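Local coordinates for N-alpha-acetyltransferase 35, NatC auxiliary subunit (PDB 6YGA), which serves as the auxiliary subunit of the yeast NatC N-terminal acetyltransferase, which acetylates the N-terminal methionine of the L-A virus Gag protein, at residues A168-D176 / Q400-R408; L452-P462 / L712-P723. All coordinates share one frame; numbering follows the deposited sequence.

Contact 1 of 2, residues A168-D176 / Q400-R408; sequences AGIVFEEED and QNCSQNTCR. With EDO (1,2-ethanediol), chain Z; EDO (1,2-ethanediol), chain X.
Arg408 lays its guanidinium flat on the ring of Phe172, planes 12° apart, with CZ 3.8 Å from the ring centroid in a cation-pi stack. The bend of the arginine at chi2 (-73°) also sets CD over the same face as a CH-pi partner. At its edge the guanidinium is gripped side-on by Glu175: NE lies 2.8 Å from Glu175 OE1 and bonds OE2 as well, while NH2 adds a second bond to OE1, so stack and salt bridge together fix the rotation of the group. The tight part lies deeper. Asn405 ND2 gives a 2.7 Å bond to the syn lone pair of Asp176 OD1, an oxygen that also pairs with Arg340, and Asp176 OD2 takes the N-H of Phe172. A water bridges Asp176 OD2, Gln404 OE1 and Asn405 N. Gln404, bent at chi2, sends NE2 to Ile170 O (3.1 Å) from above the carbonyl plane and to Gln400 O, while its OE1 meets the edge of the Phe172 ring. The looser side holds two 1,2-ethanediol molecules, probably from the crystallisation liquor, one over the other face of Phe172, the other bonded to Arg408 NH1. Asn405 OD1 caps the helix by accepting from Cys407 N and Arg408 N while its ND2 holds Asp176, so one asparagine N-cap, at the turn between helices 386-402 and 406-429, also ties down the loop after helix 142-167.

Contact 2 of 2, residues L452-P462 / L712-P723; sequences LKGFDLDIYKP and LVHTTEGWNYFP
The Tyr721 ring is covered on one face by Leu452 O and Lys453 CA, the latter a CH-pi contact 4.2 Å from the centroid, and on the other by Trp719 NE1; Asp456 CB sits at its edge. Tyr721 OH is 3.4 Å from Lys453 CD and is hydrogen-bonded to Glu449. Phe455 carries Tyr460 CD2 over one face and Leu712 CD1 near its plane, whereas Pro723 CG approaches Phe455 CD1 at 3.7 Å. The imidazole of His714 has Asn720 CB over one face and Asp456 O at the edge, and its NE2 makes weak, bent bonds to Phe455 O (3.3 Å) and Asp458 OD1 (3.1 Å). These acceptors lie at and just after the C-terminal end of helix 433-456, closed by a Schellman motif in which Asp458 takes positive phi; the partner segment runs from the end of strand 708-713 through the loop that leads to antiparallel strand 724-729. Lys453, with CG opposite the backbone N (chi1 178°) and the chain bent at chi2, brings NZ to Asp456 OD2 in a salt bridge, and NZ also bonds Thr406 OG1. Leu452 CB packs on Tyr721 CD2 at 3.5 Å, and Leu452 CD1 meets Phe722 CZ. Farther along, Leu712 CD1 touches Tyr460 O, and Leu712 CG is 4.2 Å from Pro462 CG.

Contact 1 and contact 2, with centres 22 Å apart, are joined by consecutive helices: 406-429 starts in the first, and 433-456 ends in the second. They touch directly where Thr406 OG1 lies 2.8 Å from Lys453 NZ, a probable hydrogen bond, and where Thr406 O packs on Leu457 CD2 at 3.5 Å. The centre of contact 1 lies about 6 Å, and that of contact 2 about 17 Å, from the centre of the folded chain. Both border the chain of N-alpha-acetyltransferase 30: Phe142 of that chain packs on Glu175, Asp176 and Asn405, while its Arg140 reaches Cys407 in contact 1 and Leu457 O in contact 2.

Contact 1 of 2, residues A168-D176 / Q400-R408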
loop_
_atom_site.group_PDB
_atom_site.type_symbol
_atom_site.label_atom_id
_atom_site.label_comp_id
_atom_site.label_asym_id
_atom_site.label_seq_id
_atom_site.Cartn_x
_atom_site.Cartn_y
_atom_site.Cartn_z
ATOM N N ALA B 168 10.324 -7.047 11.960
ATOM C CA ALA B 168 11.347 -6.046 11.688
ATOM C C ALA B 168 10.764 -4.701 11.273
ATOM O O ALA B 168 11.505 -3.713 11.232
ATOM C CB ALA B 168 12.296 -6.555 10.604
ATOM N N GLY B 169 9.470 -4.635 10.970
ATOM C CA GLY B 169 8.854 -3.382 10.581
ATOM C C GLY B 169 9.278 -2.853 9.231
ATOM O O GLY B 169 9.204 -1.645 9.001
ATOM N N ILE B 170 9.720 -3.726 8.325
ATOM C CA ILE B 170 10.183 -3.271 7.017
ATOM C C ILE B 170 9.016 -2.753 6.185
ATOM O O ILE B 170 9.045 -1.623 5.682
ATOM C CB ILE B 170 10.934 -4.402 6.291
ATOM C CG1 ILE B 170 12.224 -4.758 7.038
ATOM C CG2 ILE B 170 11.218 -4.009 4.853
ATOM C CD1 ILE B 170 13.125 -3.572 7.324
ATOM N N VAL B 171 7.973 -3.566 6.028
ATOM C CA VAL B 171 6.798 -3.170 5.259
ATOM C C VAL B 171 5.622 -2.931 6.200
ATOM O O VAL B 171 5.757 -3.038 7.424
ATOM C CB VAL B 171 6.445 -4.222 4.193
ATOM C CG1 VAL B 171 7.606 -4.404 3.222
ATOM C CG2 VAL B 171 6.076 -5.539 4.850
ATOM N N PHE B 172 4.460 -2.621 5.632
ATOM C CA PHE B 172 3.293 -2.203 6.398
ATOM C C PHE B 172 2.334 -3.372 6.582
ATOM O O PHE B 172 1.974 -4.048 5.613
ATOM C CB PHE B 172 2.592 -1.033 5.704
ATOM C CG PHE B 172 3.430 0.215 5.635
ATOM C CD1 PHE B 172 4.368 0.387 4.629
ATOM C CD2 PHE B 172 3.289 1.211 6.587
ATOM C CE1 PHE B 172 5.145 1.535 4.571
ATOM C CE2 PHE B 172 4.060 2.361 6.534
ATOM C CZ PHE B 172 4.988 2.522 5.525
ATOM N N GLU B 173 1.926 -3.602 7.828
ATOM C CA GLU B 173 1.044 -4.714 8.145
ATOM C C GLU B 173 -0.350 -4.485 7.571
ATOM O O GLU B 173 -0.823 -3.351 7.462
ATOM C CB GLU B 173 0.958 -4.904 9.659
ATOM C CG GLU B 173 0.391 -3.698 10.396
ATOM C CD GLU B 173 0.425 -3.855 11.904
ATOM O OE1 GLU B 173 1.524 -4.072 12.457
ATOM O OE2 GLU B 173 -0.649 -3.764 12.537
ATOM N N GLU B 174 -1.008 -5.587 7.204
ATOM C CA GLU B 174 -2.368 -5.566 6.658
ATOM C C GLU B 174 -2.479 -4.649 5.441
ATOM O O GLU B 174 -3.511 -4.016 5.211
ATOM C CB GLU B 174 -3.391 -5.174 7.727
ATOM C CG GLU B 174 -4.805 -5.667 7.447
ATOM C CD GLU B 174 -5.780 -5.261 8.530
ATOM O OE1 GLU B 174 -5.790 -5.913 9.594
ATOM O OE2 GLU B 174 -6.520 -4.278 8.323
ATOM N N GLU B 175 -1.409 -4.563 4.657
ATOM C CA GLU B 175 -1.427 -3.837 3.395
ATOM C C GLU B 175 -0.579 -4.614 2.402
ATOM O O GLU B 175 -1.069 -5.051 1.355
ATOM C CB GLU B 175 -0.912 -2.403 3.577
ATOM C CG GLU B 175 -0.851 -1.579 2.292
ATOM C CD GLU B 175 -0.233 -0.203 2.498
ATOM O OE1 GLU B 175 0.080 0.146 3.655
ATOM O OE2 GLU B 175 -0.059 0.529 1.501
ATOM N N ASP B 176 0.694 -4.811 2.742
ATOM C CA ASP B 176 1.563 -5.668 1.950
ATOM C C ASP B 176 1.409 -7.132 2.328
ATOM O O ASP B 176 1.624 -8.013 1.488
ATOM C CB ASP B 176 3.016 -5.238 2.128
ATOM C CG ASP B 176 3.237 -3.797 1.746
ATOM O OD1 ASP B 176 2.860 -3.424 0.616
ATOM O OD2 ASP B 176 3.766 -3.035 2.581
ATOM N N GLN B 400 15.642 1.671 2.033
ATOM C CA GLN B 400 14.519 0.876 2.516
ATOM C C GLN B 400 13.221 1.275 1.826
ATOM O O GLN B 400 12.366 0.423 1.560
ATOM C CB GLN B 400 14.398 1.017 4.035
ATOM C CG GLN B 400 13.303 0.169 4.658
ATOM C CD GLN B 400 13.544 -0.110 6.132
ATOM O OE1 GLN B 400 14.687 -0.148 6.593
ATOM N NE2 GLN B 400 12.464 -0.309 6.879
ATOM N N ASN B 401 13.060 2.563 1.517
ATOM C CA ASN B 401 11.855 3.016 0.831
ATOM C C ASN B 401 11.723 2.408 -0.561
ATOM O O ASN B 401 10.604 2.306 -1.075
ATOM C CB ASN B 401 11.844 4.543 0.752
ATOM C CG ASN B 401 10.567 5.084 0.150
ATOM O OD1 ASN B 401 9.502 5.020 0.765
ATOM N ND2 ASN B 401 10.666 5.628 -1.053
ATOM N N CYS B 402 12.833 1.982 -1.170
ATOM C CA CYS B 402 12.771 1.429 -2.520
ATOM C C CYS B 402 12.002 0.116 -2.572
ATOM O O CYS B 402 11.420 -0.210 -3.611
ATOM C CB CYS B 402 14.176 1.226 -3.081
ATOM S SG CYS B 402 15.066 2.759 -3.384
ATOM N N SER B 403 11.983 -0.650 -1.483
ATOM C CA SER B 403 11.291 -1.929 -1.491
ATOM C C SER B 403 9.862 -1.832 -0.970
ATOM O O SER B 403 9.260 -2.863 -0.653
ATOM C CB SER B 403 12.076 -2.962 -0.680
ATOM O OG SER B 403 11.907 -2.738 0.703
ATOM N N GLN B 404 9.307 -0.626 -0.873
ATOM C CA GLN B 404 7.910 -0.478 -0.501
ATOM C C GLN B 404 7.020 -0.737 -1.714
ATOM O O GLN B 404 7.488 -0.812 -2.853
ATOM C CB GLN B 404 7.652 0.916 0.073
ATOM C CG GLN B 404 8.513 1.255 1.280
ATOM C CD GLN B 404 8.384 0.228 2.387
ATOM O OE1 GLN B 404 7.278 -0.176 2.748
ATOM N NE2 GLN B 404 9.518 -0.215 2.920
ATOM N N ASN B 405 5.717 -0.881 -1.468
ATOM C CA ASN B 405 4.807 -1.065 -2.588
ATOM C C ASN B 405 4.690 0.232 -3.390
ATOM O O ASN B 405 5.192 1.289 -2.997
ATOM C CB ASN B 405 3.433 -1.549 -2.114
ATOM C CG ASN B 405 2.700 -0.529 -1.259
ATOM O OD1 ASN B 405 2.268 0.518 -1.745
ATOM N ND2 ASN B 405 2.523 -0.849 0.018
ATOM N N THR B 406 4.007 0.137 -4.533
ATOM C CA THR B 406 4.016 1.225 -5.507
ATOM C C THR B 406 3.352 2.496 -4.984
ATOM O O THR B 406 3.659 3.585 -5.481
ATOM C CB THR B 406 3.347 0.771 -6.809
ATOM O OG1 THR B 406 3.571 1.753 -7.828
ATOM C CG2 THR B 406 1.849 0.583 -6.614
ATOM N N CYS B 407 2.468 2.391 -3.992
ATOM C CA CYS B 407 1.870 3.569 -3.377
ATOM C C CYS B 407 2.720 4.107 -2.229
ATOM O O CYS B 407 2.970 5.314 -2.155
ATOM C CB CYS B 407 0.460 3.246 -2.880
ATOM S SG CYS B 407 -0.728 2.929 -4.196
ATOM N N ARG B 408 3.165 3.226 -1.328
ATOM C CA ARG B 408 4.001 3.667 -0.215
ATOM C C ARG B 408 5.334 4.217 -0.702
ATOM O O ARG B 408 5.942 5.053 -0.025
ATOM C CB ARG B 408 4.236 2.515 0.761
ATOM C CG ARG B 408 2.994 2.056 1.500
ATOM C CD ARG B 408 2.572 3.061 2.553
ATOM N NE ARG B 408 1.438 2.587 3.339
ATOM C CZ ARG B 408 1.044 3.135 4.483
ATOM N NH1 ARG B 408 1.699 4.177 4.979
ATOM N NH2 ARG B 408 0.001 2.639 5.136
HETATM C C1 EDO Z . 6.634 0.696 9.108
HETATM O O1 EDO Z . 6.837 0.008 7.868
HETATM C C2 EDO Z . 5.554 -0.015 9.914
HETATM O O2 EDO Z . 5.986 -1.345 10.224
HETATM C C1 EDO X . 5.143 6.017 4.419
HETATM O O1 EDO X . 3.743 6.298 4.550
HETATM C C2 EDO X . 5.380 5.202 3.153
HETATM O O2 EDO X . 6.772 4.886 3.019
HETATM O O HOH W 1 5.352 -1.543 1.207
#

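Contact 2 of 2, residues L452-P462 / L712-P723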
loop_
_atom_site.group_PDB
_atom_site.type_symbol
_atom_site.label_atom_id
_atom_site.label_comp_id
_atom_site.label_asym_id
_atom_site.label_seq_id
_atom_site.Cartn_x
_atom_site.Cartn_y
_atom_site.Cartn_z
ATOM N N LEU B 452 7.118 12.820 -10.646
ATOM C CA LEU B 452 6.790 11.973 -11.789
ATOM C C LEU B 452 6.060 10.710 -11.355
ATOM O O LEU B 452 5.238 10.180 -12.109
ATOM C CB LEU B 452 8.060 11.616 -12.564
ATOM C CG LEU B 452 8.831 12.767 -13.221
ATOM C CD1 LEU B 452 10.109 12.264 -13.879
ATOM C CD2 LEU B 452 7.962 13.504 -14.231
ATOM N N LYS B 453 6.335 10.220 -10.144
ATOM C CA LYS B 453 5.670 9.013 -9.671
ATOM C C LYS B 453 4.161 9.211 -9.567
ATOM O O LYS B 453 3.399 8.242 -9.675
ATOM C CB LYS B 453 6.269 8.591 -8.325
ATOM C CG LYS B 453 5.631 7.366 -7.706
ATOM C CD LYS B 453 5.962 6.107 -8.470
ATOM C CE LYS B 453 5.176 4.937 -7.913
ATOM N NZ LYS B 453 5.471 3.680 -8.647
ATOM N N GLY B 454 3.715 10.457 -9.377
ATOM C CA GLY B 454 2.288 10.738 -9.324
ATOM C C GLY B 454 1.553 10.392 -10.606
ATOM O O GLY B 454 0.374 10.026 -10.570
ATOM N N PHE B 455 2.231 10.495 -11.752
ATOM C CA PHE B 455 1.600 10.119 -13.014
ATOM C C PHE B 455 1.406 8.612 -13.108
ATOM O O PHE B 455 0.419 8.144 -13.688
ATOM C CB PHE B 455 2.425 10.622 -14.199
ATOM C CG PHE B 455 2.290 12.095 -14.448
ATOM C CD1 PHE B 455 1.137 12.611 -15.021
ATOM C CD2 PHE B 455 3.316 12.964 -14.120
ATOM C CE1 PHE B 455 1.012 13.967 -15.255
ATOM C CE2 PHE B 455 3.195 14.317 -14.351
ATOM C CZ PHE B 455 2.040 14.820 -14.918
ATOM N N ASP B 456 2.338 7.835 -12.550
ATOM C CA ASP B 456 2.200 6.382 -12.579
ATOM C C ASP B 456 1.024 5.925 -11.730
ATOM O O ASP B 456 0.376 4.923 -12.052
ATOM C CB ASP B 456 3.499 5.725 -12.105
ATOM C CG ASP B 456 3.443 4.207 -12.152
ATOM O OD1 ASP B 456 3.279 3.643 -13.256
ATOM O OD2 ASP B 456 3.583 3.575 -11.085
ATOM N N LEU B 457 0.723 6.654 -10.661
ATOM C CA LEU B 457 -0.381 6.335 -9.770
ATOM C C LEU B 457 -1.674 7.044 -10.152
ATOM O O LEU B 457 -2.685 6.862 -9.465
ATOM C CB LEU B 457 -0.001 6.685 -8.327
ATOM C CG LEU B 457 1.273 6.021 -7.792
ATOM C CD1 LEU B 457 1.673 6.621 -6.459
ATOM C CD2 LEU B 457 1.100 4.510 -7.661
ATOM N N ASP B 458 -1.664 7.837 -11.229
ATOM C CA ASP B 458 -2.847 8.566 -11.691
ATOM C C ASP B 458 -3.351 9.534 -10.624
ATOM O O ASP B 458 -4.555 9.746 -10.471
ATOM C CB ASP B 458 -3.959 7.607 -12.129
ATOM C CG ASP B 458 -3.651 6.926 -13.448
ATOM O OD1 ASP B 458 -3.379 7.644 -14.432
ATOM O OD2 ASP B 458 -3.665 5.679 -13.504
ATOM N N ILE B 459 -2.415 10.119 -9.875
ATOM C CA ILE B 459 -2.770 11.128 -8.886
ATOM C C ILE B 459 -3.250 12.400 -9.573
ATOM O O ILE B 459 -4.203 13.044 -9.120
ATOM C CB ILE B 459 -1.569 11.399 -7.962
ATOM C CG1 ILE B 459 -1.238 10.154 -7.136
ATOM C CG2 ILE B 459 -1.843 12.587 -7.058
ATOM C CD1 ILE B 459 -2.376 9.693 -6.250
ATOM N N TYR B 460 -2.620 12.771 -10.684
ATOM C CA TYR B 460 -2.888 14.045 -11.333
ATOM C C TYR B 460 -3.990 13.908 -12.375
ATOM O O TYR B 460 -3.999 12.966 -13.173
ATOM C CB TYR B 460 -1.621 14.584 -11.999
ATOM C CG TYR B 460 -0.386 14.523 -11.128
ATOM C CD1 TYR B 460 -0.419 14.953 -9.805
ATOM C CD2 TYR B 460 0.812 14.027 -11.629
ATOM C CE1 TYR B 460 0.711 14.894 -9.007
ATOM C CE2 TYR B 460 1.943 13.963 -10.843
ATOM C CZ TYR B 460 1.889 14.396 -9.534
ATOM O OH TYR B 460 3.021 14.331 -8.756
ATOM N N LYS B 461 -4.910 14.862 -12.372
ATOM C CA LYS B 461 -5.938 14.895 -13.396
ATOM C C LYS B 461 -5.382 15.532 -14.666
ATOM O O LYS B 461 -4.370 16.237 -14.623
ATOM C CB LYS B 461 -7.161 15.657 -12.893
ATOM C CG LYS B 461 -7.964 14.897 -11.845
ATOM C CD LYS B 461 -9.194 15.680 -11.412
ATOM C CE LYS B 461 -10.160 15.881 -12.569
ATOM N NZ LYS B 461 -10.598 14.584 -13.159
ATOM N N PRO B 462 -6.010 15.276 -15.820
ATOM C CA PRO B 462 -5.477 15.829 -17.077
ATOM C C PRO B 462 -5.238 17.332 -17.061
ATOM O O PRO B 462 -4.264 17.793 -17.670
ATOM C CB PRO B 462 -6.550 15.435 -18.100
ATOM C CG PRO B 462 -7.096 14.158 -17.566
ATOM C CD PRO B 462 -7.103 14.315 -16.066
ATOM N N LEU B 712 -5.230 10.927 -19.551
ATOM C CA LEU B 712 -3.834 10.525 -19.395
ATOM C C LEU B 712 -3.772 9.012 -19.548
ATOM O O LEU B 712 -4.119 8.268 -18.628
ATOM C CB LEU B 712 -3.290 10.977 -18.046
ATOM C CG LEU B 712 -3.203 12.488 -17.843
ATOM C CD1 LEU B 712 -2.925 12.812 -16.386
ATOM C CD2 LEU B 712 -2.124 13.075 -18.735
ATOM N N VAL B 713 -3.328 8.552 -20.714
ATOM C CA VAL B 713 -3.348 7.137 -21.066
ATOM C C VAL B 713 -1.974 6.530 -20.816
ATOM O O VAL B 713 -0.952 7.095 -21.221
ATOM C CB VAL B 713 -3.780 6.935 -22.528
ATOM C CG1 VAL B 713 -3.608 5.486 -22.944
ATOM C CG2 VAL B 713 -5.226 7.374 -22.711
ATOM N N HIS B 714 -1.950 5.375 -20.157
ATOM C CA HIS B 714 -0.707 4.654 -19.924
ATOM C C HIS B 714 -0.353 3.804 -21.141
ATOM O O HIS B 714 -1.213 3.118 -21.702
ATOM C CB HIS B 714 -0.827 3.772 -18.680
ATOM C CG HIS B 714 -0.858 4.539 -17.393
ATOM N ND1 HIS B 714 -0.460 3.992 -16.192
ATOM C CD2 HIS B 714 -1.237 5.810 -17.119
ATOM C CE1 HIS B 714 -0.592 4.892 -15.234
ATOM N NE2 HIS B 714 -1.061 6.005 -15.770
ATOM N N THR B 715 0.913 3.860 -21.553
ATOM C CA THR B 715 1.407 3.013 -22.631
ATOM C C THR B 715 1.739 1.635 -22.073
ATOM O O THR B 715 2.485 1.519 -21.096
ATOM C CB THR B 715 2.644 3.635 -23.282
ATOM O OG1 THR B 715 2.336 4.961 -23.730
ATOM C CG2 THR B 715 3.106 2.806 -24.471
ATOM N N THR B 716 1.194 0.592 -22.704
ATOM C CA THR B 716 1.255 -0.748 -22.122
ATOM C C THR B 716 2.694 -1.233 -21.962
ATOM O O THR B 716 3.050 -1.810 -20.926
ATOM C CB THR B 716 0.439 -1.726 -22.975
ATOM O OG1 THR B 716 0.688 -3.070 -22.546
ATOM C CG2 THR B 716 0.781 -1.588 -24.456
ATOM N N GLU B 717 3.539 -1.007 -22.967
ATOM C CA GLU B 717 4.947 -1.372 -22.900
ATOM C C GLU B 717 5.850 -0.159 -22.726
ATOM O O GLU B 717 7.059 -0.253 -22.961
ATOM C CB GLU B 717 5.354 -2.162 -24.144
ATOM C CG GLU B 717 4.766 -3.561 -24.193
ATOM C CD GLU B 717 5.050 -4.354 -22.928
ATOM O OE1 GLU B 717 6.191 -4.286 -22.422
ATOM O OE2 GLU B 717 4.131 -5.040 -22.433
ATOM N N GLY B 718 5.289 0.977 -22.319
ATOM C CA GLY B 718 6.055 2.182 -22.094
ATOM C C GLY B 718 6.352 2.413 -20.624
ATOM O O GLY B 718 6.114 1.563 -19.763
ATOM N N TRP B 719 6.892 3.594 -20.341
ATOM C CA TRP B 719 7.169 4.026 -18.976
ATOM C C TRP B 719 6.153 5.100 -18.613
ATOM O O TRP B 719 6.150 6.188 -19.201
ATOM C CB TRP B 719 8.598 4.540 -18.830
ATOM C CG TRP B 719 8.951 4.800 -17.401
ATOM C CD1 TRP B 719 9.251 6.001 -16.834
ATOM C CD2 TRP B 719 9.001 3.832 -16.344
ATOM N NE1 TRP B 719 9.503 5.840 -15.493
ATOM C CE2 TRP B 719 9.354 4.517 -15.168
ATOM C CE3 TRP B 719 8.791 2.450 -16.284
ATOM C CZ2 TRP B 719 9.503 3.871 -13.943
ATOM C CZ3 TRP B 719 8.936 1.811 -15.069
ATOM C CH2 TRP B 719 9.289 2.520 -13.914
ATOM N N ASN B 720 5.305 4.798 -17.632
ATOM C CA ASN B 720 4.117 5.587 -17.348
ATOM C C ASN B 720 4.374 6.753 -16.399
ATOM O O ASN B 720 3.416 7.317 -15.857
ATOM C CB ASN B 720 3.020 4.681 -16.797
ATOM C CG ASN B 720 2.583 3.640 -17.805
ATOM O OD1 ASN B 720 2.701 3.848 -19.015
ATOM N ND2 ASN B 720 2.077 2.515 -17.316
ATOM N N TYR B 721 5.633 7.134 -16.186
ATOM C CA TYR B 721 5.883 8.448 -15.605
ATOM C C TYR B 721 5.501 9.561 -16.570
ATOM O O TYR B 721 5.316 10.705 -16.141
ATOM C CB TYR B 721 7.351 8.602 -15.202
ATOM C CG TYR B 721 7.745 7.931 -13.903
ATOM C CD1 TYR B 721 6.936 6.968 -13.311
ATOM C CD2 TYR B 721 8.929 8.273 -13.263
ATOM C CE1 TYR B 721 7.306 6.357 -12.124
ATOM C CE2 TYR B 721 9.302 7.672 -12.076
ATOM C CZ TYR B 721 8.489 6.716 -11.511
ATOM O OH TYR B 721 8.865 6.119 -10.332
ATOM N N PHE B 722 5.382 9.248 -17.860
ATOM C CA PHE B 722 5.028 10.218 -18.894
ATOM C C PHE B 722 3.858 9.651 -19.688
ATOM O O PHE B 722 4.045 9.082 -20.772
ATOM C CB PHE B 722 6.221 10.515 -19.806
ATOM C CG PHE B 722 7.476 10.892 -19.067
ATOM C CD1 PHE B 722 8.397 9.923 -18.703
ATOM C CD2 PHE B 722 7.740 12.215 -18.742
ATOM C CE1 PHE B 722 9.556 10.262 -18.024
ATOM C CE2 PHE B 722 8.900 12.561 -18.066
ATOM C CZ PHE B 722 9.808 11.582 -17.705
ATOM N N PRO B 723 2.635 9.776 -19.174
ATOM C CA PRO B 723 1.478 9.251 -19.903
ATOM C C PRO B 723 1.219 10.036 -21.179
ATOM O O PRO B 723 1.707 11.151 -21.371
ATOM C CB PRO B 723 0.322 9.414 -18.909
ATOM C CG PRO B 723 0.751 10.527 -18.022
ATOM C CD PRO B 723 2.245 10.404 -17.900
#